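Local coordinates for protein fatty acid amide hydrolase (Candida albicans, PDB 6KVR) that probably hydrolyses monocarboxylic acid amides to the carboxylate and ammonium, as a member of the amidase signature family, at residues A[183-186]-A[187-191]; A[413-416]-A[417-421]; A[364-367]-A[368-372]. All blocks are in the same frame, centred on the assembly; numbering follows the deposited sequence.

Contact 1 (A[183-186]-A[187-191])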
loop_
_atom_site.group_PDB
_atom_site.type_symbol
_atom_site.label_atom_id
_atom_site.label_comp_id
_atom_site.label_asym_id
_atom_site.label_seq_id
_atom_site.Cartn_x
_atom_site.Cartn_y
_atom_site.Cartn_z
ATOM N N HIS A 183 9.903 -21.042 8.793
ATOM C CA HIS A 183 8.544 -20.535 8.866
ATOM C C HIS A 183 8.394 -19.310 7.971
ATOM O O HIS A 183 9.351 -18.573 7.726
ATOM C CB HIS A 183 8.206 -20.148 10.304
ATOM C CG HIS A 183 8.086 -21.312 11.241
ATOM N ND1 HIS A 183 7.845 -22.599 10.809
ATOM C CD2 HIS A 183 8.176 -21.377 12.592
ATOM C CE1 HIS A 183 7.786 -23.405 11.853
ATOM N NE2 HIS A 183 7.979 -22.689 12.945
ATOM N N GLY A 184 7.177 -19.089 7.488
ATOM C CA GLY A 184 6.832 -17.800 6.938
ATOM C C GLY A 184 6.821 -16.756 8.031
ATOM O O GLY A 184 6.954 -17.063 9.219
ATOM N N VAL A 185 6.641 -15.490 7.631
ATOM C CA VAL A 185 6.774 -14.401 8.598
ATOM C C VAL A 185 5.744 -14.543 9.715
ATOM O O VAL A 185 6.070 -14.430 10.902
ATOM C CB VAL A 185 6.667 -13.031 7.909
ATOM C CG1 VAL A 185 6.665 -11.940 8.945
ATOM C CG2 VAL A 185 7.840 -12.825 6.944
ATOM N N THR A 186 4.486 -14.792 9.358
ATOM C CA THR A 186 3.448 -14.806 10.380
ATOM C C THR A 186 3.648 -15.970 11.354
ATOM O O THR A 186 3.531 -15.797 12.573
ATOM C CB THR A 186 2.069 -14.841 9.715
ATOM O OG1 THR A 186 1.741 -13.520 9.284
ATOM C CG2 THR A 186 0.980 -15.321 10.703
ATOM N N THR A 187 3.993 -17.150 10.847
ATOM C CA THR A 187 4.190 -18.279 11.747
ATOM C C THR A 187 5.379 -18.054 12.679
ATOM O O THR A 187 5.310 -18.390 13.871
ATOM C CB THR A 187 4.359 -19.567 10.944
ATOM O OG1 THR A 187 3.135 -19.857 10.266
ATOM C CG2 THR A 187 4.711 -20.728 11.855
ATOM N N SER A 188 6.481 -17.492 12.178
ATOM C CA SER A 188 7.609 -17.334 13.085
ATOM C C SER A 188 7.362 -16.222 14.083
ATOM O O SER A 188 7.900 -16.270 15.188
ATOM C CB SER A 188 8.925 -17.119 12.326
ATOM O OG SER A 188 8.981 -15.880 11.699
ATOM N N ILE A 189 6.507 -15.258 13.764
ATOM C CA ILE A 189 6.115 -14.312 14.800
ATOM C C ILE A 189 5.285 -15.009 15.875
ATOM O O ILE A 189 5.461 -14.750 17.071
ATOM C CB ILE A 189 5.365 -13.122 14.182
ATOM C CG1 ILE A 189 6.345 -12.188 13.464
ATOM C CG2 ILE A 189 4.558 -12.358 15.261
ATOM C CD1 ILE A 189 5.642 -11.088 12.704
ATOM N N LEU A 190 4.380 -15.911 15.477
ATOM C CA LEU A 190 3.517 -16.556 16.467
ATOM C C LEU A 190 4.330 -17.410 17.430
ATOM O O LEU A 190 4.088 -17.387 18.644
ATOM C CB LEU A 190 2.436 -17.391 15.776
ATOM C CG LEU A 190 1.362 -16.551 15.072
ATOM C CD1 LEU A 190 0.324 -17.445 14.415
ATOM C CD2 LEU A 190 0.702 -15.582 16.066
ATOM N N GLU A 191 5.316 -18.147 16.905
ATOM C CA GLU A 191 6.199 -18.947 17.749
ATOM C C GLU A 191 6.979 -18.073 18.725
ATOM O O GLU A 191 7.050 -18.375 19.920
ATOM C CB GLU A 191 7.158 -19.760 16.884
ATOM C CG GLU A 191 8.037 -20.697 17.675
ATOM C CD GLU A 191 9.095 -21.370 16.811
ATOM O OE1 GLU A 191 9.631 -22.424 17.239
ATOM O OE2 GLU A 191 9.416 -20.848 15.727
HETATM O O HOH W 1 7.517 -24.204 15.826
#
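With its CG anti to the carbonyl carbon (chi1 -69°), H183 lays its imidazole beside T187, whose CG2 stands anti to its own backbone N (chi1 -66°, measured to OG1) and reaches over one ring face. This is the N-terminal turn of helix 185-192, with G184 at the N-cap. T187 CG2 lies 3.6 Å from the H183 ring centroid and 17° off the ring normal, a CH-pi contact displaced toward the rim. At the ring edge, E191 OE2 comes within 3.4 Å of H183 CD2, on an extended chain that crosses the histidine at about a right angle. The ring is fixed from outside too: ND1 is hydrogen-bonded to K164 N, and Y163 packs against it edge-to-face.

The helix itself starts with the bond from S188 N to G184 O, 3.0 Å long and nearly straight. V185 and I189 point the same way, side by side, with V185 CG1 4.0 Å from I189 CD1, and both touch neighbouring elements: V185 meets S278 and K280, I189 meets Y313. T186 OG1 is held by Y313 OH and S278 O. A water 3.3 Å from H183 NE2 lies in the imidazole plane and donates a weak bond to E191 OE1.

Contact 2 (A[413-416]-A[417-421])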
loop_
_atom_site.group_PDB
_atom_site.type_symbol
_atom_site.label_atom_id
_atom_site.label_comp_id
_atom_site.label_asym_id
_atom_site.label_seq_id
_atom_site.Cartn_x
_atom_site.Cartn_y
_atom_site.Cartn_z
ATOM N N GLU A 413 -2.590 -32.849 -12.331
ATOM C CA GLU A 413 -3.620 -33.348 -11.424
ATOM C C GLU A 413 -5.014 -33.014 -11.952
ATOM O O GLU A 413 -5.198 -32.000 -12.632
ATOM C CB GLU A 413 -3.445 -32.749 -10.020
ATOM C CG GLU A 413 -3.518 -31.201 -9.945
ATOM C CD GLU A 413 -3.612 -30.666 -8.497
ATOM O OE1 GLU A 413 -4.598 -30.994 -7.785
ATOM O OE2 GLU A 413 -2.697 -29.917 -8.061
ATOM N N PRO A 414 -6.020 -33.847 -11.647
ATOM C CA PRO A 414 -7.362 -33.602 -12.196
ATOM C C PRO A 414 -7.985 -32.339 -11.608
ATOM O O PRO A 414 -7.868 -32.058 -10.413
ATOM C CB PRO A 414 -8.154 -34.861 -11.800
ATOM C CG PRO A 414 -7.390 -35.481 -10.680
ATOM C CD PRO A 414 -5.949 -35.118 -10.894
ATOM N N LEU A 415 -8.656 -31.584 -12.470
ATOM C CA LEU A 415 -9.294 -30.341 -12.054
ATOM C C LEU A 415 -10.565 -30.614 -11.252
ATOM O O LEU A 415 -11.421 -31.402 -11.662
ATOM C CB LEU A 415 -9.616 -29.497 -13.279
ATOM C CG LEU A 415 -8.370 -28.963 -13.999
ATOM C CD1 LEU A 415 -8.772 -28.091 -15.167
ATOM C CD2 LEU A 415 -7.484 -28.183 -13.044
ATOM N N THR A 416 -10.673 -29.963 -10.101
ATOM C CA THR A 416 -11.884 -29.985 -9.289
ATOM C C THR A 416 -12.995 -29.152 -9.948
ATOM O O THR A 416 -12.743 -28.273 -10.781
ATOM C CB THR A 416 -11.512 -29.476 -7.893
ATOM O OG1 THR A 416 -10.906 -30.550 -7.144
ATOM C CG2 THR A 416 -12.663 -28.843 -7.156
ATOM N N LYS A 417 -14.243 -29.452 -9.583
ATOM C CA LYS A 417 -15.386 -28.740 -10.156
ATOM C C LYS A 417 -15.308 -27.234 -9.897
ATOM O O LYS A 417 -15.475 -26.420 -10.815
ATOM C CB LYS A 417 -16.695 -29.307 -9.592
ATOM C CG LYS A 417 -17.929 -28.540 -10.056
ATOM C CD LYS A 417 -19.196 -28.995 -9.357
ATOM C CE LYS A 417 -20.259 -27.909 -9.458
ATOM N NZ LYS A 417 -21.402 -28.195 -8.566
ATOM N N LEU A 418 -15.088 -26.838 -8.647
ATOM C CA LEU A 418 -15.040 -25.401 -8.388
ATOM C C LEU A 418 -13.745 -24.768 -8.872
ATOM O O LEU A 418 -13.657 -23.539 -8.901
ATOM C CB LEU A 418 -15.265 -25.104 -6.895
ATOM C CG LEU A 418 -16.721 -25.359 -6.462
ATOM C CD1 LEU A 418 -17.005 -24.915 -5.025
ATOM C CD2 LEU A 418 -17.725 -24.716 -7.454
ATOM N N THR A 419 -12.758 -25.574 -9.275
ATOM C CA THR A 419 -11.545 -25.037 -9.886
ATOM C C THR A 419 -11.829 -24.603 -11.316
ATOM O O THR A 419 -11.454 -23.498 -11.723
ATOM C CB THR A 419 -10.424 -26.082 -9.845
ATOM O OG1 THR A 419 -9.838 -26.101 -8.541
ATOM C CG2 THR A 419 -9.340 -25.788 -10.858
ATOM N N LYS A 420 -12.502 -25.467 -12.083
ATOM C CA LYS A 420 -13.039 -25.074 -13.382
ATOM C C LYS A 420 -13.871 -23.798 -13.262
ATOM O O LYS A 420 -13.799 -22.909 -14.116
ATOM C CB LYS A 420 -13.888 -26.213 -13.951
ATOM C CG LYS A 420 -13.128 -27.534 -14.148
ATOM C CD LYS A 420 -14.061 -28.635 -14.686
ATOM C CE LYS A 420 -13.291 -29.859 -15.161
ATOM N NZ LYS A 420 -14.198 -30.982 -15.573
ATOM N N TRP A 421 -14.659 -23.696 -12.195
ATOM C CA TRP A 421 -15.487 -22.518 -11.984
ATOM C C TRP A 421 -14.634 -21.247 -11.864
ATOM O O TRP A 421 -14.878 -20.258 -12.564
ATOM C CB TRP A 421 -16.357 -22.734 -10.736
ATOM C CG TRP A 421 -17.191 -21.563 -10.378
ATOM C CD1 TRP A 421 -16.961 -20.673 -9.364
ATOM C CD2 TRP A 421 -18.377 -21.109 -11.048
ATOM N NE1 TRP A 421 -17.944 -19.708 -9.349
ATOM C CE2 TRP A 421 -18.817 -19.945 -10.378
ATOM C CE3 TRP A 421 -19.112 -21.576 -12.142
ATOM C CZ2 TRP A 421 -19.971 -19.250 -10.760
ATOM C CZ3 TRP A 421 -20.253 -20.881 -12.528
ATOM C CH2 TRP A 421 -20.671 -19.732 -11.839
#
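L415 and T419 meet through single methyls, L415 CD2 lying 3.7 Å from T419 CG2, with the two side chains crossing at about a right angle. The aliphatic chain of K420 also passes L415, its CG 4.1 Å from L415 CB. K420 CG is anti to the carbonyl carbon (chi1 -59°), which also brings it to 3.5 Å from T416 O. That carbonyl oxygen accepts from two backbone groups: K420 N at 3.1 Å with an N-H...O angle of 170°, and T419 N in a weak bond bent to 129°.

The two backbone bonds open helix 417-423, which the chain enters from the loop after helix 402-409. T416 occupies the N-cap position, but its side chain makes no capping bond; T416 CB instead lies 3.8 Å from T419 OG1.

In the second shell, Q205 OE1 ties the two threonines together, hydrogen-bonding both T416 N and T419 OG1, and H209 NE2 is a further partner of T419 OG1. L415 N bonds E18 OE2, while the leucine side chain rests on L408 of helix 402-409. At the first helical position, the extended chain of K417 carries NZ to E476 O and Y479 OH.

Contact 3 (A[364-367]-A[368-372])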
loop_
_atom_site.group_PDB
_atom_site.type_symbol
_atom_site.label_atom_id
_atom_site.label_comp_id
_atom_site.label_asym_id
_atom_site.label_seq_id
_atom_site.Cartn_x
_atom_site.Cartn_y
_atom_site.Cartn_z
ATOM N N ASN A 364 -32.504 -9.426 9.854
ATOM C CA ASN A 364 -33.611 -8.634 10.385
ATOM C C ASN A 364 -33.650 -8.663 11.912
ATOM O O ASN A 364 -33.926 -7.638 12.553
ATOM C CB ASN A 364 -34.935 -9.137 9.813
ATOM C CG ASN A 364 -36.082 -8.239 10.171
ATOM O OD1 ASN A 364 -36.119 -7.080 9.768
ATOM N ND2 ASN A 364 -37.017 -8.754 10.952
ATOM N N THR A 365 -33.383 -9.821 12.515
ATOM C CA THR A 365 -33.393 -9.900 13.974
ATOM C C THR A 365 -32.275 -9.052 14.575
ATOM O O THR A 365 -32.467 -8.400 15.609
ATOM C CB THR A 365 -33.279 -11.360 14.436
ATOM O OG1 THR A 365 -34.419 -12.105 13.983
ATOM C CG2 THR A 365 -33.224 -11.456 15.956
ATOM N N VAL A 366 -31.101 -9.028 13.927
ATOM C CA VAL A 366 -29.978 -8.284 14.495
ATOM C C VAL A 366 -30.223 -6.782 14.375
ATOM O O VAL A 366 -29.950 -6.018 15.309
ATOM C CB VAL A 366 -28.656 -8.725 13.832
ATOM C CG1 VAL A 366 -27.516 -7.742 14.132
ATOM C CG2 VAL A 366 -28.280 -10.128 14.306
ATOM N N VAL A 367 -30.765 -6.341 13.238
ATOM C CA VAL A 367 -31.082 -4.926 13.067
ATOM C C VAL A 367 -32.074 -4.466 14.135
ATOM O O VAL A 367 -31.926 -3.383 14.715
ATOM C CB VAL A 367 -31.616 -4.662 11.648
ATOM C CG1 VAL A 367 -32.243 -3.279 11.567
ATOM C CG2 VAL A 367 -30.491 -4.798 10.607
ATOM N N GLU A 368 -33.086 -5.286 14.428
ATOM C CA GLU A 368 -34.091 -4.850 15.393
ATOM C C GLU A 368 -33.505 -4.794 16.800
ATOM O O GLU A 368 -33.798 -3.874 17.570
ATOM C CB GLU A 368 -35.315 -5.763 15.317
ATOM C CG GLU A 368 -36.142 -5.541 14.038
ATOM C CD GLU A 368 -36.765 -4.134 13.958
ATOM O OE1 GLU A 368 -36.580 -3.430 12.932
ATOM O OE2 GLU A 368 -37.448 -3.727 14.927
ATOM N N LYS A 369 -32.632 -5.739 17.126
ATOM C CA LYS A 369 -31.914 -5.699 18.391
ATOM C C LYS A 369 -31.035 -4.450 18.512
ATOM O O LYS A 369 -30.938 -3.846 19.588
ATOM C CB LYS A 369 -31.092 -6.967 18.499
ATOM C CG LYS A 369 -30.780 -7.372 19.900
ATOM C CD LYS A 369 -31.917 -8.226 20.495
ATOM C CE LYS A 369 -31.691 -8.531 21.974
ATOM N NZ LYS A 369 -31.509 -7.245 22.746
ATOM N N LEU A 370 -30.365 -4.061 17.423
ATOM C CA LEU A 370 -29.539 -2.853 17.443
ATOM C C LEU A 370 -30.398 -1.607 17.597
ATOM O O LEU A 370 -30.060 -0.690 18.354
ATOM C CB LEU A 370 -28.717 -2.744 16.156
ATOM C CG LEU A 370 -27.542 -3.691 15.934
ATOM C CD1 LEU A 370 -26.975 -3.452 14.538
ATOM C CD2 LEU A 370 -26.482 -3.484 17.027
ATOM N N LYS A 371 -31.483 -1.536 16.827
ATOM C CA LYS A 371 -32.411 -0.423 16.946
ATOM C C LYS A 371 -32.931 -0.306 18.372
ATOM O O LYS A 371 -32.976 0.795 18.939
ATOM C CB LYS A 371 -33.552 -0.627 15.957
ATOM C CG LYS A 371 -33.954 0.582 15.187
ATOM C CD LYS A 371 -35.044 0.238 14.194
ATOM C CE LYS A 371 -34.504 -0.670 13.120
ATOM N NZ LYS A 371 -35.498 -0.981 12.058
ATOM N N GLY A 372 -33.277 -1.445 18.980
ATOM C CA GLY A 372 -33.784 -1.427 20.338
ATOM C C GLY A 372 -32.769 -0.952 21.357
ATOM O O GLY A 372 -33.138 -0.370 22.380
#
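K371 N donates to V367 O in the shortest hydrogen bond across the two segments, 2.8 Å with an N-H...O angle of 171°. The same two residues meet through their side chains: K371 CE lies 3.8 Å from V367 CG1, so the lysine's aliphatic portion runs obliquely past the branch that stands anti to the valine's backbone N (chi1 167°). A bend at chi3 (-67°) then turns the lysine's end back along the helix, where K371 NZ forms a 2.8 Å salt bridge with E368 OE1. The ammonium approaches the syn side of that carboxylate oxygen but from out of the carboxylate plane. E368 is itself folded at chi2, and its CG passes 3.4 Å from N364 O, the carbonyl that accepts the backbone bond from E368 N.

These residues form the last turns of helix 357-372, the connecting helix of a beta-alpha-beta unit between strands 343-346 and 376-379. Successive i to i+4 bonds carry the turn: K369 N to T365 O is 3.1 Å, and L370 N to V366 O is 2.9 Å. The buried flank is apolar, with V366 CG1 4.3 Å from L370 CD1. Both residues rest on L464 of strand 462-466, and L370 also touches I562 and L565 of helix 552-565. V367 and K371 pack against I377 of strand 376-379, one of the two edge strands of the sheet within this chain. At the start of 364-367, N364 OD1 accepts a hydrogen bond from R348 NH1, and T365 OG1 bonds back to R361 O, one turn earlier in the same helix.

How the contacts relate
Each contact is a local turn of a different helix, and none touches another. Contacts 1 and 2 have centres 31 Å apart, while contact 3 lies about 40 Å from contact 1 and 41 Å from contact 2 by centres. Contacts 1 and 3 stand on opposite sides of the chain's centre. Both of the first two approach the predicted active-site region: the T187 side chain is about 8 Å from that of K158, a predicted charge-relay residue, and the T419 side chain is about 9 Å from that of L207, a predicted substrate-binding residue. Contact 3 belongs instead to the far end of the mixed sheet, away from the annotated sites.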